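Local coordinates for protein protoporphyrinogen oxidase (Exiguobacterium sibiricum, PDB 3LOV) that binds FAD and probably catalyses the oxygen-dependent oxidation of coproporphyrinogen III to coproporphyrin III in bacterial heme b biosynthesis, at residues H67-T70 with D71-E74; T47-D51 with G52-E56; A342-I346 with D347-N351. All blocks are in the same frame, centred on the assembly; numbering follows the deposited sequence.

Contact 1 (H67-T70 with D71-E74)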
loop_
_atom_site.group_PDB
_atom_site.type_symbol
_atom_site.label_atom_id
_atom_site.label_comp_id
_atom_site.label_asym_id
_atom_site.label_seq_id
_atom_site.Cartn_x
_atom_site.Cartn_y
_atom_site.Cartn_z
ATOM N N HIS A 67 -7.253 -6.750 10.972
ATOM C CA HIS A 67 -6.813 -6.871 12.372
ATOM C C HIS A 67 -5.683 -7.876 12.599
ATOM O O HIS A 67 -5.159 -7.946 13.717
ATOM C CB HIS A 67 -8.009 -7.286 13.253
ATOM C CG HIS A 67 -8.521 -8.654 12.936
ATOM N ND1 HIS A 67 -7.970 -9.794 13.485
ATOM C CD2 HIS A 67 -9.487 -9.070 12.082
ATOM C CE1 HIS A 67 -8.598 -10.852 12.996
ATOM N NE2 HIS A 67 -9.537 -10.437 12.164
ATOM N N ILE A 68 -5.291 -8.644 11.567
ATOM C CA ILE A 68 -4.147 -9.545 11.719
ATOM C C ILE A 68 -2.880 -8.795 12.176
ATOM O O ILE A 68 -2.129 -9.296 13.015
ATOM C CB ILE A 68 -3.871 -10.393 10.444
ATOM C CG1 ILE A 68 -2.876 -11.512 10.767
ATOM C CG2 ILE A 68 -3.349 -9.523 9.279
ATOM C CD1 ILE A 68 -2.720 -12.538 9.643
ATOM N N LEU A 69 -2.694 -7.558 11.707
ATOM C CA LEU A 69 -1.508 -6.795 12.052
ATOM C C LEU A 69 -1.650 -6.248 13.488
ATOM O O LEU A 69 -0.663 -6.165 14.231
ATOM C CB LEU A 69 -1.259 -5.662 11.037
ATOM C CG LEU A 69 -0.007 -4.776 11.250
ATOM C CD1 LEU A 69 1.205 -5.575 11.772
ATOM C CD2 LEU A 69 0.388 -4.050 9.956
ATOM N N THR A 70 -2.873 -5.844 13.851
ATOM C CA THR A 70 -3.193 -5.470 15.243
ATOM C C THR A 70 -2.873 -6.623 16.180
ATOM O O THR A 70 -2.198 -6.440 17.179
ATOM C CB THR A 70 -4.663 -5.085 15.387
ATOM O OG1 THR A 70 -5.032 -4.172 14.337
ATOM C CG2 THR A 70 -4.914 -4.431 16.792
ATOM N N ASP A 71 -3.287 -7.826 15.795
ATOM C CA ASP A 71 -3.047 -9.012 16.602
ATOM C C ASP A 71 -1.550 -9.334 16.774
ATOM O O ASP A 71 -1.085 -9.650 17.895
ATOM C CB ASP A 71 -3.749 -10.205 15.984
ATOM C CG ASP A 71 -5.247 -10.119 16.076
ATOM O OD1 ASP A 71 -5.769 -9.456 16.990
ATOM O OD2 ASP A 71 -5.900 -10.747 15.223
ATOM N N LEU A 72 -0.792 -9.229 15.678
ATOM C CA LEU A 72 0.661 -9.396 15.719
ATOM C C LEU A 72 1.259 -8.351 16.637
ATOM O O LEU A 72 2.133 -8.666 17.468
ATOM C CB LEU A 72 1.280 -9.317 14.303
ATOM C CG LEU A 72 2.781 -9.536 14.177
ATOM C CD1 LEU A 72 3.085 -10.957 14.710
ATOM C CD2 LEU A 72 3.328 -9.307 12.660
ATOM N N ILE A 73 0.812 -7.102 16.494
ATOM C CA ILE A 73 1.369 -6.012 17.279
ATOM C C ILE A 73 1.090 -6.266 18.782
ATOM O O ILE A 73 1.952 -6.005 19.642
ATOM C CB ILE A 73 0.773 -4.627 16.818
ATOM C CG1 ILE A 73 1.425 -4.127 15.530
ATOM C CG2 ILE A 73 0.844 -3.547 17.934
ATOM C CD1 ILE A 73 0.668 -2.971 14.854
ATOM N N GLU A 74 -0.101 -6.783 19.097
ATOM C CA GLU A 74 -0.422 -7.039 20.488
ATOM C C GLU A 74 0.415 -8.190 21.009
ATOM O O GLU A 74 1.050 -8.056 22.073
ATOM C CB GLU A 74 -1.893 -7.301 20.680
ATOM C CG GLU A 74 -2.753 -6.002 20.556
ATOM C CD GLU A 74 -3.189 -5.395 21.916
ATOM O OE1 GLU A 74 -2.331 -5.296 22.825
ATOM O OE2 GLU A 74 -4.394 -5.034 22.047
#

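Contact 2 (T47-D51 with G52-E56)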
loop_
_atom_site.group_PDB
_atom_site.type_symbol
_atom_site.label_atom_id
_atom_site.label_comp_id
_atom_site.label_asym_id
_atom_site.label_seq_id
_atom_site.Cartn_x
_atom_site.Cartn_y
_atom_site.Cartn_z
ATOM N N THR A 47 11.288 4.778 9.755
ATOM C CA THR A 47 10.729 5.926 10.476
ATOM C C THR A 47 11.840 6.871 10.900
ATOM O O THR A 47 12.803 6.462 11.557
ATOM C CB THR A 47 9.944 5.500 11.725
ATOM O OG1 THR A 47 9.084 4.400 11.420
ATOM C CG2 THR A 47 9.127 6.679 12.298
ATOM N N TYR A 48 11.714 8.130 10.507
ATOM C CA TYR A 48 12.628 9.173 10.983
ATOM C C TYR A 48 12.293 9.544 12.443
ATOM O O TYR A 48 11.175 10.008 12.737
ATOM C CB TYR A 48 12.522 10.412 10.103
ATOM C CG TYR A 48 13.497 11.537 10.457
ATOM C CD1 TYR A 48 14.838 11.480 10.075
ATOM C CD2 TYR A 48 13.062 12.655 11.149
ATOM C CE1 TYR A 48 15.716 12.498 10.392
ATOM C CE2 TYR A 48 13.935 13.683 11.478
ATOM C CZ TYR A 48 15.251 13.598 11.092
ATOM O OH TYR A 48 16.097 14.616 11.407
ATOM N N ARG A 49 13.262 9.336 13.339
ATOM C CA ARG A 49 13.064 9.493 14.782
ATOM C C ARG A 49 14.228 10.264 15.407
ATOM O O ARG A 49 15.021 9.704 16.113
ATOM C CB ARG A 49 12.938 8.122 15.430
ATOM C CG ARG A 49 11.621 7.406 15.120
ATOM C CD ARG A 49 11.629 5.941 15.606
ATOM N NE ARG A 49 12.547 5.121 14.831
ATOM C CZ ARG A 49 12.902 3.864 15.116
ATOM N NH1 ARG A 49 12.441 3.233 16.182
ATOM N NH2 ARG A 49 13.737 3.225 14.305
ATOM N N GLU A 50 14.366 11.538 15.087
ATOM C CA GLU A 50 15.397 12.374 15.703
ATOM C C GLU A 50 14.675 13.627 16.088
ATOM O O GLU A 50 13.613 13.910 15.540
ATOM C CB GLU A 50 16.515 12.740 14.732
ATOM C CG GLU A 50 17.143 11.588 13.966
ATOM C CD GLU A 50 18.079 10.754 14.798
ATOM O OE1 GLU A 50 18.486 11.199 15.905
ATOM O OE2 GLU A 50 18.399 9.638 14.337
ATOM N N ASP A 51 15.244 14.357 17.044
ATOM C CA ASP A 51 14.708 15.640 17.528
ATOM C C ASP A 51 13.272 15.624 17.977
ATOM O O ASP A 51 12.562 16.590 17.761
ATOM C CB ASP A 51 14.903 16.702 16.450
ATOM C CG ASP A 51 16.340 16.760 15.967
ATOM O OD1 ASP A 51 17.218 16.194 16.651
ATOM O OD2 ASP A 51 16.592 17.354 14.909
ATOM N N GLY A 52 12.838 14.523 18.586
ATOM C CA GLY A 52 11.451 14.391 19.029
ATOM C C GLY A 52 10.442 14.149 17.896
ATOM O O GLY A 52 9.248 13.941 18.159
ATOM N N PHE A 53 10.904 14.123 16.645
ATOM C CA PHE A 53 10.018 13.765 15.518
ATOM C C PHE A 53 9.820 12.234 15.395
ATOM O O PHE A 53 10.727 11.468 15.689
ATOM C CB PHE A 53 10.585 14.302 14.192
ATOM C CG PHE A 53 10.700 15.801 14.118
ATOM C CD1 PHE A 53 9.577 16.593 14.072
ATOM C CD2 PHE A 53 11.957 16.409 14.044
ATOM C CE1 PHE A 53 9.687 17.981 14.012
ATOM C CE2 PHE A 53 12.087 17.791 13.963
ATOM C CZ PHE A 53 10.944 18.579 13.941
ATOM N N THR A 54 8.623 11.804 14.986
ATOM C CA THR A 54 8.368 10.419 14.530
ATOM C C THR A 54 7.618 10.513 13.179
ATOM O O THR A 54 6.389 10.657 13.112
ATOM C CB THR A 54 7.558 9.581 15.560
ATOM O OG1 THR A 54 8.183 9.657 16.849
ATOM C CG2 THR A 54 7.446 8.114 15.158
ATOM N N ILE A 55 8.375 10.472 12.100
ATOM C CA ILE A 55 7.841 10.774 10.766
ATOM C C ILE A 55 8.106 9.571 9.874
ATOM O O ILE A 55 9.248 9.147 9.754
ATOM C CB ILE A 55 8.511 12.035 10.207
ATOM C CG1 ILE A 55 8.117 13.267 11.034
ATOM C CG2 ILE A 55 8.128 12.274 8.743
ATOM C CD1 ILE A 55 8.972 14.502 10.738
ATOM N N GLU A 56 7.055 9.023 9.263
ATOM C CA GLU A 56 7.197 7.806 8.437
ATOM C C GLU A 56 7.779 8.124 7.059
ATOM O O GLU A 56 7.396 9.101 6.439
ATOM C CB GLU A 56 5.856 7.053 8.306
ATOM C CG GLU A 56 5.260 6.609 9.658
ATOM C CD GLU A 56 6.103 5.585 10.377
ATOM O OE1 GLU A 56 7.050 5.053 9.762
ATOM O OE2 GLU A 56 5.801 5.283 11.563
#

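Contact 3 (A342-I346 with D347-N351)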
loop_
_atom_site.group_PDB
_atom_site.type_symbol
_atom_site.label_atom_id
_atom_site.label_comp_id
_atom_site.label_asym_id
_atom_site.label_seq_id
_atom_site.Cartn_x
_atom_site.Cartn_y
_atom_site.Cartn_z
ATOM N N ALA A 342 -0.251 13.779 -3.961
ATOM C CA ALA A 342 -0.959 13.937 -2.683
ATOM C C ALA A 342 -0.034 14.635 -1.719
ATOM O O ALA A 342 1.171 14.677 -1.948
ATOM C CB ALA A 342 -1.414 12.565 -2.095
ATOM N N CYS A 343 -0.598 15.228 -0.678
ATOM C CA CYS A 343 0.171 15.817 0.419
ATOM C C CYS A 343 -0.604 15.676 1.717
ATOM O O CYS A 343 -1.832 15.811 1.721
ATOM C CB CYS A 343 0.443 17.286 0.206
ATOM S SG CYS A 343 1.545 18.013 1.471
ATOM N N THR A 344 0.110 15.401 2.805
ATOM C CA THR A 344 -0.526 15.249 4.111
ATOM C C THR A 344 0.091 16.223 5.099
ATOM O O THR A 344 1.308 16.445 5.076
ATOM C CB THR A 344 -0.312 13.848 4.669
ATOM O OG1 THR A 344 -0.820 12.889 3.743
ATOM C CG2 THR A 344 -0.991 13.698 6.023
ATOM N N ALA A 345 -0.774 16.807 5.933
ATOM C CA ALA A 345 -0.358 17.594 7.073
ATOM C C ALA A 345 -0.180 16.595 8.197
ATOM O O ALA A 345 -1.106 16.342 8.964
ATOM C CB ALA A 345 -1.420 18.652 7.432
ATOM N N ILE A 346 1.007 15.994 8.232
ATOM C CA ILE A 346 1.358 14.946 9.179
ATOM C C ILE A 346 0.997 15.320 10.618
ATOM O O ILE A 346 0.467 14.501 11.382
ATOM C CB ILE A 346 2.891 14.698 9.159
ATOM C CG1 ILE A 346 3.350 13.928 7.912
ATOM C CG2 ILE A 346 3.329 13.953 10.420
ATOM C CD1 ILE A 346 2.384 12.925 7.355
ATOM N N ASP A 347 1.316 16.556 11.005
ATOM C CA ASP A 347 1.052 16.980 12.390
ATOM C C ASP A 347 -0.448 17.108 12.692
ATOM O O ASP A 347 -0.849 17.065 13.839
ATOM C CB ASP A 347 1.765 18.299 12.694
ATOM C CG ASP A 347 1.283 19.426 11.800
ATOM O OD1 ASP A 347 1.625 19.421 10.597
ATOM O OD2 ASP A 347 0.550 20.292 12.302
ATOM N N GLN A 348 -1.276 17.287 11.669
ATOM C CA GLN A 348 -2.736 17.226 11.834
ATOM C C GLN A 348 -3.287 15.790 11.875
ATOM O O GLN A 348 -4.280 15.525 12.537
ATOM C CB GLN A 348 -3.456 17.967 10.698
ATOM C CG GLN A 348 -3.066 19.417 10.508
ATOM C CD GLN A 348 -3.477 20.252 11.671
ATOM O OE1 GLN A 348 -2.632 20.644 12.473
ATOM N NE2 GLN A 348 -4.784 20.511 11.799
ATOM N N LYS A 349 -2.675 14.878 11.135
ATOM C CA LYS A 349 -3.231 13.522 10.997
ATOM C C LYS A 349 -2.780 12.678 12.194
ATOM O O LYS A 349 -3.553 11.885 12.692
ATOM C CB LYS A 349 -2.772 12.909 9.671
ATOM C CG LYS A 349 -3.266 11.480 9.377
ATOM C CD LYS A 349 -2.853 11.043 7.967
ATOM C CE LYS A 349 -3.217 9.602 7.660
ATOM N NZ LYS A 349 -2.359 9.062 6.583
ATOM N N TRP A 350 -1.548 12.880 12.647
ATOM C CA TRP A 350 -0.958 12.125 13.769
ATOM C C TRP A 350 -0.496 13.024 14.928
ATOM O O TRP A 350 0.485 13.757 14.804
ATOM C CB TRP A 350 0.239 11.259 13.309
ATOM C CG TRP A 350 -0.124 10.357 12.240
ATOM C CD1 TRP A 350 0.204 10.485 10.913
ATOM C CD2 TRP A 350 -0.924 9.175 12.343
ATOM N NE1 TRP A 350 -0.366 9.465 10.183
ATOM C CE2 TRP A 350 -1.063 8.648 11.035
ATOM C CE3 TRP A 350 -1.553 8.513 13.404
ATOM C CZ2 TRP A 350 -1.757 7.483 10.774
ATOM C CZ3 TRP A 350 -2.257 7.330 13.121
ATOM C CH2 TRP A 350 -2.362 6.850 11.818
ATOM N N ASN A 351 -1.187 12.921 16.064
ATOM C CA ASN A 351 -0.816 13.666 17.258
ATOM C C ASN A 351 0.625 13.412 17.673
ATOM O O ASN A 351 1.295 14.324 18.079
ATOM C CB ASN A 351 -1.786 13.352 18.406
ATOM C CG ASN A 351 -3.152 14.028 18.227
ATOM O OD1 ASN A 351 -3.318 14.902 17.382
ATOM N ND2 ASN A 351 -4.123 13.645 19.051
#

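Contact 1 (H67-T70 with D71-E74)
His67 and Asp71, four residues apart at the start of the helix, join side chains as well as backbones. ND1 of the imidazole donates to OD2 of the carboxylate at 2.9 Å, and the two flat groups are turned 66° from each other. On the histidine side the geometry is regular, since Asp71 OD2 lies almost in the ring plane; on the aspartate side the donor arrives from above the carboxylate plane. The torsions account for this meeting: His67 CG stands between its own backbone N and carbonyl carbon (chi1 66°), while Asp71 CG lies beside its backbone N, which brings the carboxylate back toward the start of the helix. The backbones are joined too, Asp71 N donating to His67 O at 2.8 Å. The side-chain bond uses the ND1 proton, and the nearby carboxylate would probably favour a protonated, positively charged ring.

On the buried side the partners are Leu69 and Ile73, again four residues apart. CD1 of Leu69 comes within 4.0 Å of Ile73 CG1, the two aliphatic chains running obliquely to one another, and Leu69 CD1 stays more loosely by Leu72 CD2 at 4.4 Å. Ile73 CG1 also sits 3.2 Å from Leu69 O, the same oxygen that receives Ile73 N at 2.9 Å. Further i to i+4 bonds, Leu72 N to Ile68 O and Glu74 N to Thr70 O, continue the alpha-helical pattern.

Helix 68-75 is amphipathic, with Asp71 and Glu74 on its exposed side next to His67. Its other side rests on several elements: Ile68, Leu69 and Leu72 touch helix 447-463, Ile68 and Leu72 also meet tyrosines of helix 14-26, Thr70 OG1 bonds to Tyr62 OH, and Thr70 and Ile73 contact strand 228-231.

Contact 2 (T47-D51 with G52-E56)
Thr47 and Glu56 meet at the open end of this hairpin, where the packing is close. The threonine hydroxyl OG1 donates to Glu56 OE1 at 2.7 Å, approaching the syn side of the carboxylate and 30° out of its plane. Glu56 can offer that oxygen because its chain bends at chi2 (-65°), curling the acid back across the neighbouring strand; its second oxygen, OE2, accepts from the backbone N of Leu235. With an alanine here, Thr47 OG1 and the Leu235 amide would probably lose their shared carboxylate acceptor, and a gap is likely to open in a buried place. The methyls add to the packing, Thr47 CG2 lying 3.6 Å from Thr54 CG2.

The segments form a short antiparallel beta hairpin. Thr47 and Glu56 form a non-hydrogen-bonded pair, while Tyr48 and Ile55 exchange two backbone bonds, Tyr48 N to Ile55 O at 2.8 Å and Ile55 N to Tyr48 O at 2.9 Å. Beyond the strands, toward the turn, CA-H...O contacts join the segments, among them Arg49 CA to Phe53 O.

A type I' turn from Glu50 to Phe53 reverses the chain, fastened by Phe53 N donating to Glu50 O from well above the carbonyl plane. Asp51 and Gly52 both have positive phi, and this end is solvent-facing, with Glu50 and Asp51 exposed. Contacts are looser here: Asp51 CB stands 3.8 Å from Phe53 CD2, and that carbon meets the edge of the Tyr48 ring, 4.2 Å from Tyr48 CE2. Phe53 nevertheless is buried, its ring edge-to-face with His357 and touching Ile316 of strand 307-318, whereas the end of Arg49 leads away from the hairpin, NH2 making a salt bridge with Glu240 of helix 235-245.

Contact 3 (A342-I346 with D347-N351)
The carbonyl of Ala345, the N-cap residue, serves two amides of the following turn: Lys349 N donates at 3.1 Å in the carbonyl plane, and Gln348 N at 2.9 Å through a weak, bent bond. Ile346 O likewise accepts from Trp350 N at 2.9 Å, the straightest bond of the set (N-H...O 163°), with Lys349 N a weak second donor and Ser353 OG a further weak one. Lys349 N is thus shared between two carbonyls, and Trp350 is the first residue to leave helical phi/psi.

Side-chain carbons also touch. Ala345 CB packs 3.6 Å from Gln348 CG, and Thr344 CG2 lies 3.8 Å from Lys349 CD. The lysine chain is extended beyond CG, with CG opposite its backbone N (chi1 180°), which takes NZ far enough to form a salt bridge with Asp60 OD2. Trp350 NE1 donates to that same oxygen, so two donors hold one carboxylate atom of a residue that binds FAD. Asp347 OD1 accepts from Val359 N.

Helix 346-349 follows directly on strand 340-345, whose backbone pairs with Phe330 on one side and with Arg361 and Phe363 of strand 357-364 on the other, while Ile346 packs against Val359 and Arg361.

Overall arrangement
All three contacts are local, and they follow one another in series along the chain, in the order contact 2, contact 1, contact 3. Contacts 2 and 3 lie closest, with centres 14 Å apart and nearest atoms about 5 Å apart; contact 1 stands 23 Å from contact 2 and 24 Å from contact 3 between centres. All three lie in the second shell of the flavin: the closest side-chain approaches to FAD are about 6 Å in contact 1 (Leu69), 7 Å in contact 3 (Lys349) and 8 Å in contact 2 (Glu56). Contacts 2 and 3 lie by the FAD-binding Asp60: Lys349 makes a salt bridge with it (about 3 Å between side chains), while Glu56 comes within about 4 Å. Contact 1 instead reaches the FAD-binding Leu447.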